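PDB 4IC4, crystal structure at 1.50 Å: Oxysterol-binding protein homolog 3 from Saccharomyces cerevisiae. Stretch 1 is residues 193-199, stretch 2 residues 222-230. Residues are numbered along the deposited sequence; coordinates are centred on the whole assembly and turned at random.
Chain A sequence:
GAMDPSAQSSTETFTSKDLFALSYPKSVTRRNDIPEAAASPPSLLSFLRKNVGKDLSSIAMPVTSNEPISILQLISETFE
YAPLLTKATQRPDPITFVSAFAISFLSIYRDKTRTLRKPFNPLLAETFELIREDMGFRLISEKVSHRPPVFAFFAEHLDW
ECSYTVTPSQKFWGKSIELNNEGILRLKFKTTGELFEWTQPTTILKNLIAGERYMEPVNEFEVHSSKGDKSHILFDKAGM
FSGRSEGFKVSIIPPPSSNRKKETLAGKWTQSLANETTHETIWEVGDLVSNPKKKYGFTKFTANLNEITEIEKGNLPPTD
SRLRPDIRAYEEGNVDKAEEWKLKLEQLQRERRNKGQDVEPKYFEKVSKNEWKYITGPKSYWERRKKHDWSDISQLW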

ATOM      1  N   GLY A 193     -16.672  15.528  10.070  1.00 16.74           N
ATOM      2  CA  GLY A 193     -16.338  16.122   8.791  1.00 15.93           C
ATOM      3  C   GLY A 193     -14.914  16.653   8.764  1.00 14.97           C
ATOM      4  O   GLY A 193     -14.468  17.166   7.738  1.00 17.12           O
ATOM      5  N   GLU A 194     -14.193  16.544   9.880  1.00 14.95           N
ATOM      6  CA  GLU A 194     -12.817  17.029   9.918  1.00 14.71           C
ATOM      7  C   GLU A 194     -11.996  16.267   8.884  1.00 14.88           C
ATOM      8  O   GLU A 194     -12.118  15.047   8.759  1.00 16.57           O
ATOM      9  CB  GLU A 194     -12.196  16.850  11.310  1.00 16.00           C
ATOM     10  CG  GLU A 194     -10.770  17.401  11.409  1.00 16.77           C
ATOM     11  CD  GLU A 194     -10.193  17.376  12.819  1.00 16.71           C
ATOM     12  OE1 GLU A 194      -9.037  17.820  12.990  1.00 17.24           O
ATOM     13  OE2 GLU A 194     -10.878  16.918  13.758  1.00 18.01           O
ATOM     14  N   LEU A 195     -11.167  16.993   8.143  1.00 13.34           N
ATOM     15  CA  LEU A 195     -10.341  16.385   7.107  1.00 12.65           C
ATOM     16  C   LEU A 195      -8.866  16.391   7.477  1.00 12.57           C
ATOM     17  O   LEU A 195      -8.384  17.301   8.152  1.00 14.03           O
ATOM     18  CB  LEU A 195     -10.511  17.137   5.783  1.00 14.39           C
ATOM     19  CG  LEU A 195     -11.930  17.383   5.269  1.00 15.06           C
ATOM     20  CD1 LEU A 195     -11.861  18.168   3.962  1.00 17.12           C
ATOM     21  CD2 LEU A 195     -12.650  16.058   5.066  1.00 16.06           C
ATOM     22  N   PHE A 196      -8.154  15.362   7.033  1.00 11.21           N
ATOM     23  CA  PHE A 196      -6.720  15.250   7.271  1.00 11.59           C
ATOM     24  C   PHE A 196      -6.095  14.894   5.933  1.00 10.87           C
ATOM     25  O   PHE A 196      -6.655  14.110   5.170  1.00 12.50           O
ATOM     26  CB  PHE A 196      -6.419  14.148   8.286  1.00 11.05           C
ATOM     27  CG  PHE A 196      -6.986  14.410   9.648  1.00 11.54           C
ATOM     28  CD1 PHE A 196      -6.235  15.069  10.618  1.00 11.48           C
ATOM     29  CD2 PHE A 196      -8.279  14.008   9.955  1.00 12.43           C
ATOM     30  CE1 PHE A 196      -6.773  15.323  11.882  1.00 13.00           C
ATOM     31  CE2 PHE A 196      -8.826  14.257  11.215  1.00 13.62           C
ATOM     32  CZ  PHE A 196      -8.071  14.915  12.177  1.00 13.60           C
ATOM     33  N   GLU A 197      -4.939  15.473   5.644  1.00 11.70           N
ATOM     34  CA  GLU A 197      -4.253  15.205   4.391  1.00 14.10           C
ATOM     35  C   GLU A 197      -2.757  15.063   4.601  1.00 13.19           C
ATOM     36  O   GLU A 197      -2.179  15.677   5.501  1.00 13.73           O
ATOM     37  CB  GLU A 197      -4.510  16.335   3.389  1.00 16.50           C
ATOM     38  CG  GLU A 197      -5.951  16.473   2.938  1.00 23.56           C
ATOM     39  CD  GLU A 197      -6.176  17.717   2.097  1.00 27.78           C
ATOM     40  OE1 GLU A 197      -5.444  17.903   1.102  1.00 30.23           O
ATOM     41  OE2 GLU A 197      -7.085  18.506   2.428  1.00 31.01           O
ATOM     42  N   TRP A 198      -2.134  14.229   3.776  1.00 12.19           N
ATOM     43  CA  TRP A 198      -0.699  14.035   3.839  1.00 11.30           C
ATOM     44  C   TRP A 198      -0.222  13.240   2.638  1.00 11.46           C
ATOM     45  O   TRP A 198      -1.005  12.546   1.985  1.00 11.15           O
ATOM     46  CB  TRP A 198      -0.294  13.329   5.147  1.00 11.55           C
ATOM     47  CG  TRP A 198      -0.622  11.862   5.239  1.00 11.29           C
ATOM     48  CD1 TRP A 198       0.178  10.815   4.872  1.00 11.68           C
ATOM     49  CD2 TRP A 198      -1.820  11.284   5.769  1.00 11.56           C
ATOM     50  NE1 TRP A 198      -0.449   9.620   5.145  1.00 11.31           N
ATOM     51  CE2 TRP A 198      -1.677   9.879   5.695  1.00 11.90           C
ATOM     52  CE3 TRP A 198      -3.004  11.817   6.298  1.00 10.23           C
ATOM     53  CZ2 TRP A 198      -2.674   8.998   6.132  1.00 11.56           C
ATOM     54  CZ3 TRP A 198      -3.997  10.940   6.735  1.00 11.03           C
ATOM     55  CH2 TRP A 198      -3.823   9.545   6.647  1.00 10.59           C
ATOM     56  N   THR A 199       1.058  13.400   2.327  1.00 11.60           N
ATOM     57  CA  THR A 199       1.699  12.664   1.245  1.00 12.24           C
ATOM     58  C   THR A 199       2.625  11.701   1.974  1.00 12.76           C
ATOM     59  O   THR A 199       3.310  12.096   2.918  1.00 13.37           O
ATOM     60  CB  THR A 199       2.531  13.598   0.340  1.00 12.88           C
ATOM     61  OG1 THR A 199       1.649  14.456  -0.392  1.00 15.21           O
ATOM     62  CG2 THR A 199       3.374  12.792  -0.640  1.00 11.79           C
ATOM     63  N   GLU A 222       4.471  16.169   6.699  1.00 15.39           N
ATOM     64  CA  GLU A 222       3.482  16.694   7.625  1.00 15.43           C
ATOM     65  C   GLU A 222       2.063  16.225   7.346  1.00 13.90           C
ATOM     66  O   GLU A 222       1.698  15.914   6.212  1.00 14.28           O
ATOM     67  CB  GLU A 222       3.508  18.228   7.615  1.00 19.56           C
ATOM     68  CG  GLU A 222       4.888  18.837   7.831  1.00 24.19           C
ATOM     69  CD  GLU A 222       4.831  20.333   8.093  1.00 27.08           C
ATOM     70  OE1 GLU A 222       4.175  21.052   7.312  1.00 29.24           O
ATOM     71  OE2 GLU A 222       5.448  20.790   9.080  1.00 30.93           O
ATOM     72  N   VAL A 223       1.270  16.171   8.408  1.00 13.80           N
ATOM     73  CA  VAL A 223      -0.129  15.800   8.314  1.00 13.31           C
ATOM     74  C   VAL A 223      -0.867  17.081   8.671  1.00 14.96           C
ATOM     75  O   VAL A 223      -0.544  17.724   9.670  1.00 15.01           O
ATOM     76  CB  VAL A 223      -0.499  14.706   9.330  1.00 13.18           C
ATOM     77  CG1 VAL A 223      -2.002  14.455   9.298  1.00 13.52           C
ATOM     78  CG2 VAL A 223       0.264  13.432   9.012  1.00 13.40           C
ATOM     79  N   HIS A 224      -1.843  17.457   7.856  1.00 16.01           N
ATOM     80  CA  HIS A 224      -2.594  18.682   8.097  1.00 17.53           C
ATOM     81  C   HIS A 224      -4.081  18.441   8.288  1.00 18.30           C
ATOM     82  O   HIS A 224      -4.695  17.654   7.570  1.00 17.42           O
ATOM     83  CB  HIS A 224      -2.374  19.656   6.938  1.00 21.68           C
ATOM     84  CG  HIS A 224      -0.967  20.153   6.828  1.00 25.07           C
ATOM     85  ND1 HIS A 224      -0.426  21.055   7.720  1.00 29.63           N
ATOM     86  CD2 HIS A 224       0.019  19.855   5.950  1.00 28.07           C
ATOM     87  CE1 HIS A 224       0.833  21.291   7.394  1.00 28.40           C
ATOM     88  NE2 HIS A 224       1.127  20.575   6.325  1.00 28.54           N
ATOM     89  N   SER A 225      -4.652  19.133   9.269  1.00 16.62           N
ATOM     90  CA  SER A 225      -6.069  19.025   9.571  1.00 17.45           C
ATOM     91  C   SER A 225      -6.806  20.252   9.061  1.00 17.31           C
ATOM     92  O   SER A 225      -6.258  21.355   9.051  1.00 18.01           O
ATOM     93  CB  SER A 225      -6.283  18.916  11.080  1.00 17.83           C
ATOM     94  OG  SER A 225      -7.634  19.187  11.406  1.00 19.24           O
ATOM     95  N   SER A 226      -8.051  20.058   8.641  1.00 16.57           N
ATOM     96  CA  SER A 226      -8.857  21.165   8.149  1.00 17.40           C
ATOM     97  C   SER A 226      -9.132  22.164   9.272  1.00 18.78           C
ATOM     98  O   SER A 226      -9.598  23.275   9.019  1.00 20.04           O
ATOM     99  CB  SER A 226     -10.181  20.646   7.577  1.00 16.64           C
ATOM    100  OG  SER A 226     -10.897  19.879   8.531  1.00 16.32           O
ATOM    101  N   LYS A 227      -8.838  21.772  10.510  1.00 19.41           N
ATOM    102  CA  LYS A 227      -9.063  22.658  11.646  1.00 21.25           C
ATOM    103  C   LYS A 227      -7.825  23.474  12.011  1.00 21.40           C
ATOM    104  O   LYS A 227      -7.831  24.216  12.994  1.00 22.14           O
ATOM    105  CB  LYS A 227      -9.551  21.856  12.858  1.00 22.00           C
ATOM    106  CG  LYS A 227     -10.801  21.028  12.563  1.00 25.52           C
ATOM    107  CD  LYS A 227     -11.773  20.982  13.735  1.00 27.79           C
ATOM    108  CE  LYS A 227     -11.142  20.388  14.980  1.00 29.72           C
ATOM    109  NZ  LYS A 227     -12.119  20.313  16.105  1.00 29.52           N
ATOM    110  N   GLY A 228      -6.765  23.335  11.218  1.00 19.94           N
ATOM    111  CA  GLY A 228      -5.552  24.097  11.465  1.00 19.35           C
ATOM    112  C   GLY A 228      -4.385  23.349  12.078  1.00 19.34           C
ATOM    113  O   GLY A 228      -3.234  23.754  11.910  1.00 20.08           O
ATOM    114  N   ASP A 229      -4.667  22.265  12.791  1.00 18.32           N
ATOM    115  CA  ASP A 229      -3.615  21.479  13.424  1.00 18.48           C
ATOM    116  C   ASP A 229      -2.628  20.946  12.391  1.00 18.11           C
ATOM    117  O   ASP A 229      -2.992  20.664  11.251  1.00 17.91           O
ATOM    118  CB  ASP A 229      -4.224  20.297  14.182  1.00 20.71           C
ATOM    119  CG  ASP A 229      -5.180  20.734  15.271  1.00 21.81           C
ATOM    120  OD1 ASP A 229      -4.726  20.969  16.412  1.00 24.19           O
ATOM    121  OD2 ASP A 229      -6.385  20.849  14.978  1.00 22.79           O
ATOM    122  N   LYS A 230      -1.372  20.815  12.797  1.00 17.49           N
ATOM    123  CA  LYS A 230      -0.347  20.287  11.913  1.00 18.59           C
ATOM    124  C   LYS A 230       0.568  19.369  12.703  1.00 17.89           C
ATOM    125  O   LYS A 230       0.850  19.612  13.877  1.00 18.88           O
ATOM    126  CB  LYS A 230       0.478  21.417  11.290  1.00 21.92           C
ATOM    127  CG  LYS A 230       1.228  22.272  12.296  1.00 26.20           C
ATOM    128  CD  LYS A 230       2.199  23.220  11.605  1.00 29.75           C
ATOM    129  CE  LYS A 230       3.319  22.456  10.917  1.00 30.76           C
ATOM    130  NZ  LYS A 230       4.083  21.613  11.882  1.00 32.83           N
TER
HETATM  131  O   HOH W   1      -7.631  18.573  15.135  1.00 19.74           O
HETATM  132  O   HOH W   2      -6.811  18.887   5.509  1.00 33.47           O
HETATM  133  O   HOH W   3       2.503  15.514   3.656  1.00 17.48           O

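Two antiparallel strand segments are paired here, and the end of the pairing is sealed by side chains. Glu194 covers the most surface. Its CA-to-CB bond points sideways, but an extended t,t side chain carries the carboxylate across to the turn, where Ser225 OG donates a 2.5 Å hydrogen bond to Glu194 OE1. That hydroxyl works twice: Ser225 OG also accepts from Lys227 N at 3.0 Å, within the type I turn from Ser225 to Gly228. A glutamate is long enough to reach this buried site, and a serine hydroxyl can donate to the acid while accepting from the turn backbone. Asp229 brings a like charge close, but water 1 donates to both acids, to Glu194 OE1 at 2.7 Å and to Asp229 OD2 at 2.6 Å, and so mediates between them. Gly228, with phi at 105°, closes the turn where a CB would jam against the preceding carbonyl.

Val223 comes next in covered area, at the other end of the ladder. Its CG2 lies 3.9 Å from Trp198 CB and its CG1 4.5 Å from Phe196 CD1, so a compact branched side chain fills space beside two buried aromatics. Phe196 and Ser225 share a sheet face, and Phe196 CE1 packs 3.7 Å from Ser225 CB; the serine thus offers carbon to the ring and oxygen to the acid.

Ser226, though exposed, points toward stretch 1 and extends the ladder with its side chain: Leu195 N donates to Ser226 OG at 2.9 Å, nearly linear, while Ser226 N donates to Leu195 O at 2.8 Å. Between these ends the backbone does the work, with Glu197 N to His224 O at 2.9 Å and His224 N to Glu197 O at 3.0 Å. The side chains of Glu197 and His224 share the more solvent-accessible face, where polar residues are readily accommodated.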